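Local coordinates for mandelate racemase / muconate lactonizing enzyme, C-terminal domain protein (Pseudovibrio sp. JE062, PDB 4JHM) that is of unknown function but belongs to the enolase superfamily, pairing a mandelate racemase/muconate lactonizing enzyme N-terminal domain with a TIM-barrel C-terminal domain, at residues M84-N89 against L282-A287; A181-Y186 against E214-E219; W220-V225 against D268-A273. All blocks are in the same frame, centred on the assembly; numbering follows the deposited sequence.

Interaction 1 of 3, residues M84-N89 against L282-A287; sequences MTQELN and LNKCFA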
loop_
_atom_site.group_PDB
_atom_site.type_symbol
_atom_site.label_atom_id
_atom_site.label_comp_id
_atom_site.label_asym_id
_atom_site.label_seq_id
_atom_site.Cartn_x
_atom_site.Cartn_y
_atom_site.Cartn_z
HETATM N N MSE A 84 -3.738 43.557 5.069
HETATM C CA MSE A 84 -3.109 42.501 4.284
HETATM C C MSE A 84 -2.825 41.351 5.204
HETATM O O MSE A 84 -1.673 41.102 5.559
HETATM C CB MSE A 84 -1.825 43.039 3.666
HETATM C CG MSE A 84 -2.097 44.331 2.904
HETATM SE SE MSE A 84 -3.165 43.925 1.297
HETATM C CE MSE A 84 -1.671 43.784 0.020
ATOM N N THR A 85 -3.883 40.636 5.582
ATOM C CA THR A 85 -3.825 39.611 6.632
ATOM C C THR A 85 -2.979 38.382 6.284
ATOM O O THR A 85 -2.492 37.687 7.178
ATOM C CB THR A 85 -5.239 39.117 7.007
ATOM O OG1 THR A 85 -5.899 38.606 5.843
ATOM C CG2 THR A 85 -6.066 40.240 7.596
ATOM N N GLN A 86 -2.817 38.099 4.997
ATOM C CA GLN A 86 -2.033 36.942 4.583
ATOM C C GLN A 86 -0.550 37.284 4.584
ATOM O O GLN A 86 0.288 36.452 4.940
ATOM C CB GLN A 86 -2.468 36.458 3.201
ATOM C CG GLN A 86 -1.620 35.323 2.652
ATOM C CD GLN A 86 -1.520 34.150 3.612
ATOM O OE1 GLN A 86 -2.518 33.495 3.912
ATOM N NE2 GLN A 86 -0.311 33.878 4.094
ATOM N N GLU A 87 -0.227 38.508 4.180
ATOM C CA GLU A 87 1.155 38.973 4.191
ATOM C C GLU A 87 1.637 39.159 5.628
ATOM O O GLU A 87 2.810 38.935 5.928
ATOM C CB GLU A 87 1.290 40.277 3.402
ATOM C CG GLU A 87 2.687 40.881 3.418
ATOM C CD GLU A 87 2.936 41.764 4.626
ATOM O OE1 GLU A 87 4.018 41.645 5.245
ATOM O OE2 GLU A 87 2.047 42.577 4.961
ATOM N N LEU A 88 0.726 39.567 6.510
ATOM C CA LEU A 88 1.025 39.687 7.933
ATOM C C LEU A 88 1.263 38.300 8.528
ATOM O O LEU A 88 2.252 38.063 9.218
ATOM C CB LEU A 88 -0.132 40.366 8.665
ATOM C CG LEU A 88 0.156 40.790 10.108
ATOM C CD1 LEU A 88 1.218 41.878 10.140
ATOM C CD2 LEU A 88 -1.114 41.264 10.798
ATOM N N ASN A 89 0.331 37.394 8.257
ATOM C CA ASN A 89 0.475 36.000 8.628
ATOM C C ASN A 89 1.829 35.489 8.174
ATOM O O ASN A 89 2.580 34.897 8.948
ATOM C CB ASN A 89 -0.636 35.182 7.979
ATOM C CG ASN A 89 -0.957 33.927 8.747
ATOM O OD1 ASN A 89 -0.248 32.930 8.651
ATOM N ND2 ASN A 89 -2.038 33.965 9.518
ATOM N N LEU A 282 -7.375 29.054 10.451
ATOM C CA LEU A 282 -8.541 28.244 10.767
ATOM C C LEU A 282 -9.355 28.140 9.502
ATOM O O LEU A 282 -9.650 27.048 9.021
ATOM C CB LEU A 282 -9.387 28.882 11.866
ATOM C CG LEU A 282 -10.643 28.085 12.238
ATOM C CD1 LEU A 282 -10.268 26.741 12.848
ATOM C CD2 LEU A 282 -11.519 28.870 13.200
ATOM N N ASN A 283 -9.692 29.309 8.968
ATOM C CA ASN A 283 -10.458 29.433 7.743
ATOM C C ASN A 283 -10.038 28.416 6.688
ATOM O O ASN A 283 -10.877 27.766 6.067
ATOM C CB ASN A 283 -10.301 30.853 7.195
ATOM C CG ASN A 283 -11.212 31.127 6.020
ATOM O OD1 ASN A 283 -12.434 31.131 6.153
ATOM N ND2 ASN A 283 -10.620 31.360 4.860
ATOM N N LYS A 284 -8.736 28.279 6.485
ATOM C CA LYS A 284 -8.225 27.340 5.494
ATOM C C LYS A 284 -8.489 25.891 5.904
ATOM O O LYS A 284 -8.829 25.058 5.066
ATOM C CB LYS A 284 -6.733 27.564 5.276
ATOM C CG LYS A 284 -6.406 28.899 4.630
ATOM C CD LYS A 284 -4.907 29.148 4.602
ATOM C CE LYS A 284 -4.577 30.548 4.122
ATOM N NZ LYS A 284 -3.154 30.874 4.403
ATOM N N CYS A 285 -8.339 25.597 7.192
ATOM C CA CYS A 285 -8.573 24.246 7.695
ATOM C C CYS A 285 -9.998 23.779 7.410
ATOM O O CYS A 285 -10.233 22.597 7.148
ATOM C CB CYS A 285 -8.275 24.172 9.192
ATOM S SG CYS A 285 -6.514 24.307 9.585
ATOM N N PHE A 286 -10.940 24.713 7.460
ATOM C CA PHE A 286 -12.316 24.440 7.056
ATOM C C PHE A 286 -12.340 23.981 5.610
ATOM O O PHE A 286 -12.889 22.923 5.287
ATOM C CB PHE A 286 -13.181 25.700 7.193
ATOM C CG PHE A 286 -13.967 25.768 8.473
ATOM C CD1 PHE A 286 -15.194 25.135 8.579
ATOM C CD2 PHE A 286 -13.490 26.471 9.559
ATOM C CE1 PHE A 286 -15.925 25.194 9.750
ATOM C CE2 PHE A 286 -14.219 26.538 10.730
ATOM C CZ PHE A 286 -15.440 25.902 10.825
ATOM N N ALA A 287 -11.745 24.793 4.740
ATOM C CA ALA A 287 -11.674 24.480 3.317
ATOM C C ALA A 287 -11.027 23.120 3.105
ATOM O O ALA A 287 -11.450 22.350 2.247
ATOM C CB ALA A 287 -10.892 25.554 2.576
#
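Q86 and K284 form a single polar bridge near the protein surface, joining the first turn of helix 85-92 in the N-terminal domain to helix 279-291 of the barrel domain. Their CA atoms are 11.5 Å apart, and the gap is spanned by side chains alone, with just 66 Å² buried between the segments. K284, extended beyond CG, crosses the Q86 side chain at about a right angle and presents its ammonium group to the amide. Its NZ donates to Q86 OE1 at 2.7 Å, at a C=O...N angle of 138° and with the nitrogen tilted 24° from the carbonyl plane. Q86 turns its amide toward the lysine by a bend at chi2 (54°). A second amide oxygen, Q281 OE1, one turn back on the lysine's own helix, also accepts from NZ, so two bonds hold the ammonium group. The other end of the Q86 amide reaches across the subunit boundary: NE2 makes a weak hydrogen bond to D318 of a second subunit, and K284 also packs on A287 of that second subunit. The contact is thus a helix-to-helix link between the capping domain and the barrel of the two-domain enolase-superfamily fold, beside a subunit interface.

Interaction 2 of 3, residues A181-Y186 against E214-E219; sequences AVEAKY and ERHNWE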
loop_
_atom_site.group_PDB
_atom_site.type_symbol
_atom_site.label_atom_id
_atom_site.label_comp_id
_atom_site.label_asym_id
_atom_site.label_seq_id
_atom_site.Cartn_x
_atom_site.Cartn_y
_atom_site.Cartn_z
ATOM N N ALA A 181 -24.060 5.775 34.080
ATOM C CA ALA A 181 -25.104 6.351 34.922
ATOM C C ALA A 181 -25.855 7.465 34.195
ATOM O O ALA A 181 -27.052 7.656 34.410
ATOM C CB ALA A 181 -24.502 6.881 36.214
ATOM N N VAL A 182 -25.144 8.199 33.343
ATOM C CA VAL A 182 -25.752 9.268 32.557
ATOM C C VAL A 182 -26.652 8.708 31.464
ATOM O O VAL A 182 -27.729 9.241 31.208
ATOM C CB VAL A 182 -24.686 10.169 31.904
ATOM C CG1 VAL A 182 -25.281 10.942 30.736
ATOM C CG2 VAL A 182 -24.090 11.126 32.927
ATOM N N GLU A 183 -26.207 7.640 30.813
ATOM C CA GLU A 183 -26.979 7.030 29.730
ATOM C C GLU A 183 -28.275 6.448 30.268
ATOM O O GLU A 183 -29.312 6.517 29.610
ATOM C CB GLU A 183 -26.175 5.935 29.021
ATOM C CG GLU A 183 -26.952 5.187 27.944
ATOM C CD GLU A 183 -27.303 6.057 26.748
ATOM O OE1 GLU A 183 -26.862 7.223 26.704
ATOM O OE2 GLU A 183 -28.015 5.570 25.840
ATOM N N ALA A 184 -28.203 5.871 31.464
ATOM C CA ALA A 184 -29.377 5.317 32.131
ATOM C C ALA A 184 -30.436 6.396 32.392
ATOM O O ALA A 184 -31.633 6.165 32.198
ATOM C CB ALA A 184 -28.966 4.650 33.434
ATOM N N LYS A 185 -29.991 7.572 32.828
ATOM C CA LYS A 185 -30.904 8.665 33.147
ATOM C C LYS A 185 -31.415 9.409 31.918
ATOM O O LYS A 185 -32.604 9.695 31.824
ATOM C CB LYS A 185 -30.237 9.672 34.087
ATOM C CG LYS A 185 -30.288 9.293 35.555
ATOM C CD LYS A 185 -30.415 10.528 36.432
ATOM C CE LYS A 185 -31.785 11.173 36.275
ATOM N NZ LYS A 185 -32.045 12.218 37.300
ATOM N N TYR A 186 -30.519 9.736 30.988
ATOM C CA TYR A 186 -30.871 10.613 29.866
ATOM C C TYR A 186 -30.738 9.952 28.493
ATOM O O TYR A 186 -30.527 10.636 27.495
ATOM C CB TYR A 186 -30.002 11.874 29.890
ATOM C CG TYR A 186 -29.863 12.519 31.248
ATOM C CD1 TYR A 186 -30.884 13.289 31.784
ATOM C CD2 TYR A 186 -28.699 12.371 31.989
ATOM C CE1 TYR A 186 -30.755 13.886 33.026
ATOM C CE2 TYR A 186 -28.558 12.963 33.228
ATOM C CZ TYR A 186 -29.587 13.719 33.743
ATOM O OH TYR A 186 -29.439 14.307 34.977
ATOM N N GLU A 214 -20.429 3.903 20.869
ATOM C CA GLU A 214 -20.988 3.565 19.559
ATOM C C GLU A 214 -22.331 2.839 19.680
ATOM O O GLU A 214 -23.230 3.071 18.878
ATOM C CB GLU A 214 -19.995 2.701 18.771
ATOM C CG GLU A 214 -20.413 2.357 17.345
ATOM C CD GLU A 214 -19.539 1.273 16.721
ATOM O OE1 GLU A 214 -19.174 0.313 17.438
ATOM O OE2 GLU A 214 -19.222 1.371 15.513
ATOM N N ARG A 215 -22.461 1.964 20.674
ATOM C CA ARG A 215 -23.708 1.223 20.890
ATOM C C ARG A 215 -24.831 2.148 21.324
ATOM O O ARG A 215 -25.985 1.951 20.953
ATOM C CB ARG A 215 -23.538 0.139 21.962
ATOM C CG ARG A 215 -22.875 -1.132 21.468
ATOM C CD ARG A 215 -23.192 -2.330 22.350
ATOM N NE ARG A 215 -22.816 -3.574 21.679
ATOM C CZ ARG A 215 -23.617 -4.282 20.881
ATOM N NH1 ARG A 215 -23.171 -5.397 20.313
ATOM N NH2 ARG A 215 -24.867 -3.889 20.653
ATOM N N HIS A 216 -24.489 3.147 22.130
ATOM C CA HIS A 216 -25.492 4.032 22.702
ATOM C C HIS A 216 -25.577 5.361 21.941
ATOM O O HIS A 216 -26.088 6.358 22.447
ATOM C CB HIS A 216 -25.214 4.229 24.193
ATOM C CG HIS A 216 -25.300 2.960 24.991
ATOM N ND1 HIS A 216 -24.221 2.120 25.182
ATOM C CD2 HIS A 216 -26.341 2.384 25.640
ATOM C CE1 HIS A 216 -24.590 1.089 25.920
ATOM N NE2 HIS A 216 -25.872 1.224 26.210
ATOM N N ASN A 217 -25.087 5.347 20.706
ATOM C CA ASN A 217 -25.263 6.457 19.772
ATOM C C ASN A 217 -24.812 7.831 20.285
ATOM O O ASN A 217 -25.369 8.854 19.896
ATOM C CB ASN A 217 -26.723 6.514 19.307
ATOM C CG ASN A 217 -27.061 5.424 18.300
ATOM O OD1 ASN A 217 -26.255 5.086 17.435
ATOM N ND2 ASN A 217 -28.266 4.877 18.402
ATOM N N TRP A 218 -23.795 7.858 21.140
ATOM C CA TRP A 218 -23.219 9.128 21.574
ATOM C C TRP A 218 -22.571 9.818 20.388
ATOM O O TRP A 218 -22.301 9.192 19.367
ATOM C CB TRP A 218 -22.199 8.926 22.687
ATOM C CG TRP A 218 -22.827 8.676 24.005
ATOM C CD1 TRP A 218 -23.956 7.956 24.247
ATOM C CD2 TRP A 218 -22.356 9.127 25.280
ATOM N NE1 TRP A 218 -24.225 7.937 25.592
ATOM C CE2 TRP A 218 -23.255 8.648 26.249
ATOM C CE3 TRP A 218 -21.264 9.896 25.694
ATOM C CZ2 TRP A 218 -23.099 8.910 27.606
ATOM C CZ3 TRP A 218 -21.109 10.155 27.037
ATOM C CH2 TRP A 218 -22.022 9.663 27.980
ATOM N N GLU A 219 -22.310 11.109 20.544
ATOM C CA GLU A 219 -22.000 11.981 19.418
ATOM C C GLU A 219 -20.553 11.851 18.957
ATOM O O GLU A 219 -20.302 11.534 17.796
ATOM C CB GLU A 219 -22.344 13.429 19.786
ATOM C CG GLU A 219 -22.059 14.458 18.706
ATOM C CD GLU A 219 -22.949 14.303 17.494
ATOM O OE1 GLU A 219 -23.762 13.355 17.466
ATOM O OE2 GLU A 219 -22.833 15.134 16.567
#
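E183, on the last turns of helix 172-186, faces H216, the first residue to leave the end of helix 203-215, with their CA atoms 7.8 Å apart, the nearest CA pair between the two segments. The carboxylate of E183 carries the contact. The E183 side chain, its CG anti to the backbone N and its chain bent at chi2 (67°), sets this group between H216 and W218. W218 NE1 donates to E183 OE1 at 2.9 Å in a fairly straight bond (158° at the hydrogen); the oxygen lies near the indole plane, but the N-H meets the carboxylate from above, 56° out of its plane. The other oxygen, OE2, lies against H216, 3.5 Å from CB and 3.6 Å from CD2 at the edge of the imidazole, whose ND1 is instead bonded to W212 O. V182 CG1 packs against W218 CZ2 at 4.3 Å; F193 and, edge-to-face, W212 also meet the indole. One carboxylate oxygen thus pairs with the N-H of a buried tryptophan, which, with the surrounding packing, would restrain how that ring is turned, while the other sits by a histidine; if H216 were protonated, its charge would probably favour the ionised glutamate.

Interaction 3 of 3, residues W220-V225 against D268-A273; sequences WLEAPV and DVRQDA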
loop_
_atom_site.group_PDB
_atom_site.type_symbol
_atom_site.label_atom_id
_atom_site.label_comp_id
_atom_site.label_asym_id
_atom_site.label_seq_id
_atom_site.Cartn_x
_atom_site.Cartn_y
_atom_site.Cartn_z
ATOM N N TRP A 220 -19.602 12.102 19.853
ATOM C CA TRP A 220 -18.195 11.910 19.516
ATOM C C TRP A 220 -17.291 11.710 20.728
ATOM O O TRP A 220 -17.576 12.195 21.818
ATOM C CB TRP A 220 -17.672 13.053 18.627
ATOM C CG TRP A 220 -17.309 14.330 19.325
ATOM C CD1 TRP A 220 -16.457 14.483 20.379
ATOM C CD2 TRP A 220 -17.749 15.640 18.974
ATOM N NE1 TRP A 220 -16.362 15.809 20.725
ATOM C CE2 TRP A 220 -17.143 16.541 19.871
ATOM C CE3 TRP A 220 -18.613 16.142 17.996
ATOM C CZ2 TRP A 220 -17.372 17.912 19.819
ATOM C CZ3 TRP A 220 -18.839 17.503 17.942
ATOM C CH2 TRP A 220 -18.219 18.373 18.847
ATOM N N LEU A 221 -16.206 10.971 20.512
ATOM C CA LEU A 221 -15.159 10.796 21.504
ATOM C C LEU A 221 -13.997 11.703 21.139
ATOM O O LEU A 221 -13.363 11.524 20.101
ATOM C CB LEU A 221 -14.684 9.339 21.542
ATOM C CG LEU A 221 -13.431 9.067 22.386
ATOM C CD1 LEU A 221 -13.601 9.637 23.785
ATOM C CD2 LEU A 221 -13.102 7.583 22.458
ATOM N N GLU A 222 -13.716 12.672 21.998
ATOM C CA GLU A 222 -12.676 13.652 21.721
ATOM C C GLU A 222 -11.395 13.324 22.482
ATOM O O GLU A 222 -11.420 13.102 23.691
ATOM C CB GLU A 222 -13.174 15.062 22.083
ATOM C CG GLU A 222 -12.076 16.105 22.217
ATOM C CD GLU A 222 -12.612 17.501 22.473
ATOM O OE1 GLU A 222 -13.713 17.826 21.971
ATOM O OE2 GLU A 222 -11.922 18.274 23.176
ATOM N N ALA A 223 -10.275 13.291 21.768
ATOM C CA ALA A 223 -8.973 13.111 22.399
ATOM C C ALA A 223 -8.911 11.806 23.191
ATOM O O ALA A 223 -8.711 11.826 24.404
ATOM C CB ALA A 223 -8.671 14.292 23.310
ATOM N N PRO A 224 -9.094 10.668 22.508
ATOM C CA PRO A 224 -9.052 9.374 23.185
ATOM C C PRO A 224 -7.680 9.099 23.778
ATOM O O PRO A 224 -7.578 8.711 24.941
ATOM C CB PRO A 224 -9.378 8.373 22.072
ATOM C CG PRO A 224 -9.112 9.093 20.788
ATOM C CD PRO A 224 -9.366 10.543 21.068
ATOM N N VAL A 225 -6.637 9.318 22.983
ATOM C CA VAL A 225 -5.257 9.134 23.426
ATOM C C VAL A 225 -4.379 10.290 22.928
ATOM O O VAL A 225 -4.882 11.294 22.406
ATOM C CB VAL A 225 -4.693 7.790 22.934
ATOM C CG1 VAL A 225 -5.390 6.637 23.633
ATOM C CG2 VAL A 225 -4.851 7.649 21.431
ATOM N N ASP A 268 -13.206 14.086 12.013
ATOM C CA ASP A 268 -13.373 15.519 11.785
ATOM C C ASP A 268 -12.021 16.182 11.962
ATOM O O ASP A 268 -10.997 15.502 12.058
ATOM C CB ASP A 268 -14.392 16.120 12.760
ATOM C CG ASP A 268 -14.002 15.932 14.223
ATOM O OD1 ASP A 268 -12.792 15.939 14.545
ATOM O OD2 ASP A 268 -14.921 15.784 15.059
ATOM N N VAL A 269 -11.999 17.507 11.995
ATOM C CA VAL A 269 -10.788 18.205 12.397
ATOM C C VAL A 269 -11.168 19.238 13.434
ATOM O O VAL A 269 -12.227 19.855 13.350
ATOM C CB VAL A 269 -10.016 18.818 11.205
ATOM C CG1 VAL A 269 -10.830 18.727 9.929
ATOM C CG2 VAL A 269 -9.589 20.252 11.498
ATOM N N ARG A 270 -10.311 19.393 14.431
ATOM C CA ARG A 270 -10.603 20.262 15.551
ATOM C C ARG A 270 -9.463 21.241 15.722
ATOM O O ARG A 270 -8.343 20.855 16.038
ATOM C CB ARG A 270 -10.801 19.442 16.819
ATOM C CG ARG A 270 -10.792 20.262 18.100
ATOM C CD ARG A 270 -11.012 19.363 19.303
ATOM N NE ARG A 270 -12.095 18.428 19.020
ATOM C CZ ARG A 270 -13.381 18.744 19.083
ATOM N NH1 ARG A 270 -13.745 19.967 19.443
ATOM N NH2 ARG A 270 -14.303 17.839 18.786
ATOM N N GLN A 271 -9.761 22.511 15.491
ATOM C CA GLN A 271 -8.774 23.559 15.604
ATOM C C GLN A 271 -9.376 24.709 16.368
ATOM O O GLN A 271 -10.592 24.809 16.509
ATOM C CB GLN A 271 -8.355 24.055 14.228
ATOM C CG GLN A 271 -7.649 23.021 13.380
ATOM C CD GLN A 271 -6.197 22.863 13.757
ATOM O OE1 GLN A 271 -5.878 22.332 14.817
ATOM N NE2 GLN A 271 -5.303 23.325 12.885
ATOM N N ASP A 272 -8.502 25.578 16.852
ATOM C CA ASP A 272 -8.897 26.785 17.541
ATOM C C ASP A 272 -8.182 27.916 16.824
ATOM O O ASP A 272 -6.977 27.841 16.581
ATOM C CB ASP A 272 -8.474 26.703 19.009
ATOM C CG ASP A 272 -9.014 27.843 19.844
ATOM O OD1 ASP A 272 -9.463 28.857 19.270
ATOM O OD2 ASP A 272 -8.984 27.721 21.085
ATOM N N ALA A 273 -8.927 28.949 16.459
ATOM C CA ALA A 273 -8.355 30.071 15.743
ATOM C C ALA A 273 -7.273 30.737 16.582
ATOM O O ALA A 273 -6.304 31.266 16.046
ATOM C CB ALA A 273 -9.441 31.070 15.383
#
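W220 begins the contact, meeting R270 where strand 220-222 faces the irregular chain of 268-273, which S245 of strand 243-245 also holds through hydrogen bonds to D268 and R270. The backbones stay well apart, 9.3 Å between the CA atoms of E222 and R270, and side chains from both segments fill the gap. W220 projects toward R270 with CG between the backbone N and the carbonyl carbon (chi1 80°), and the two side chains come from opposite directions. R270 NH2 approaches obliquely by the CE2-CZ2 rim of the indole, 3.2 Å from W220 CZ2, with the ring and guanidinium planes 50° apart. W220 NE1 is 3.5 Å from the same nitrogen, but both are donors and do not bond. L221 takes its partners on strand 243-245, packing on I244, and E222 projects toward 268-273 as W220 does. Its extended chain crosses R270 at about a right angle and lays the carboxylate over one face of the guanidinium, the planes only 27° from parallel. E222 OE1 sits above the centre of the group, 3.0 Å from R270 CZ and 3.2 Å from R270 NH2. This is a stacked salt bridge, an electrostatic pairing across the face of the group and not an N-H hydrogen bond. K165 NZ pairs with the same OE1, and R270 NH2 finds its hydrogen bond at S245 OG, so the ion pair belongs to a wider buried polar network. Beyond the strand, the A223 carbonyl oxygen is bonded to T197 OG1. Strand 220-222 lies between parallel strands 192-196 and 243-245 in the barrel wall, and P224 and V225 pack on helix 230-239. From the other segment, V269 and Q271 pack against helix 279-291.

Overall arrangement
From the N terminus, residues 84-89 of the capping domain come first, but interaction 1 closes only at 282-287, after 192 intervening residues; both other contacts are nested inside that long loop. Interaction 2 closes a short loop of 27 residues, tying the end of helix 172-186 to the end of helix 203-215 around strand 192-196. Interaction 3 opens at the next residue, W220, and closes at 268-273, in series with interaction 2, tying strand 220-222 to the loop before helix 279-291. The polypeptide then enters that helix, where L282 packs on Q271 and A273, so interactions 1 and 3 touch. Interactions 1 and 2 lie on opposite sides of the chain's centre, their centres about 38 Å apart.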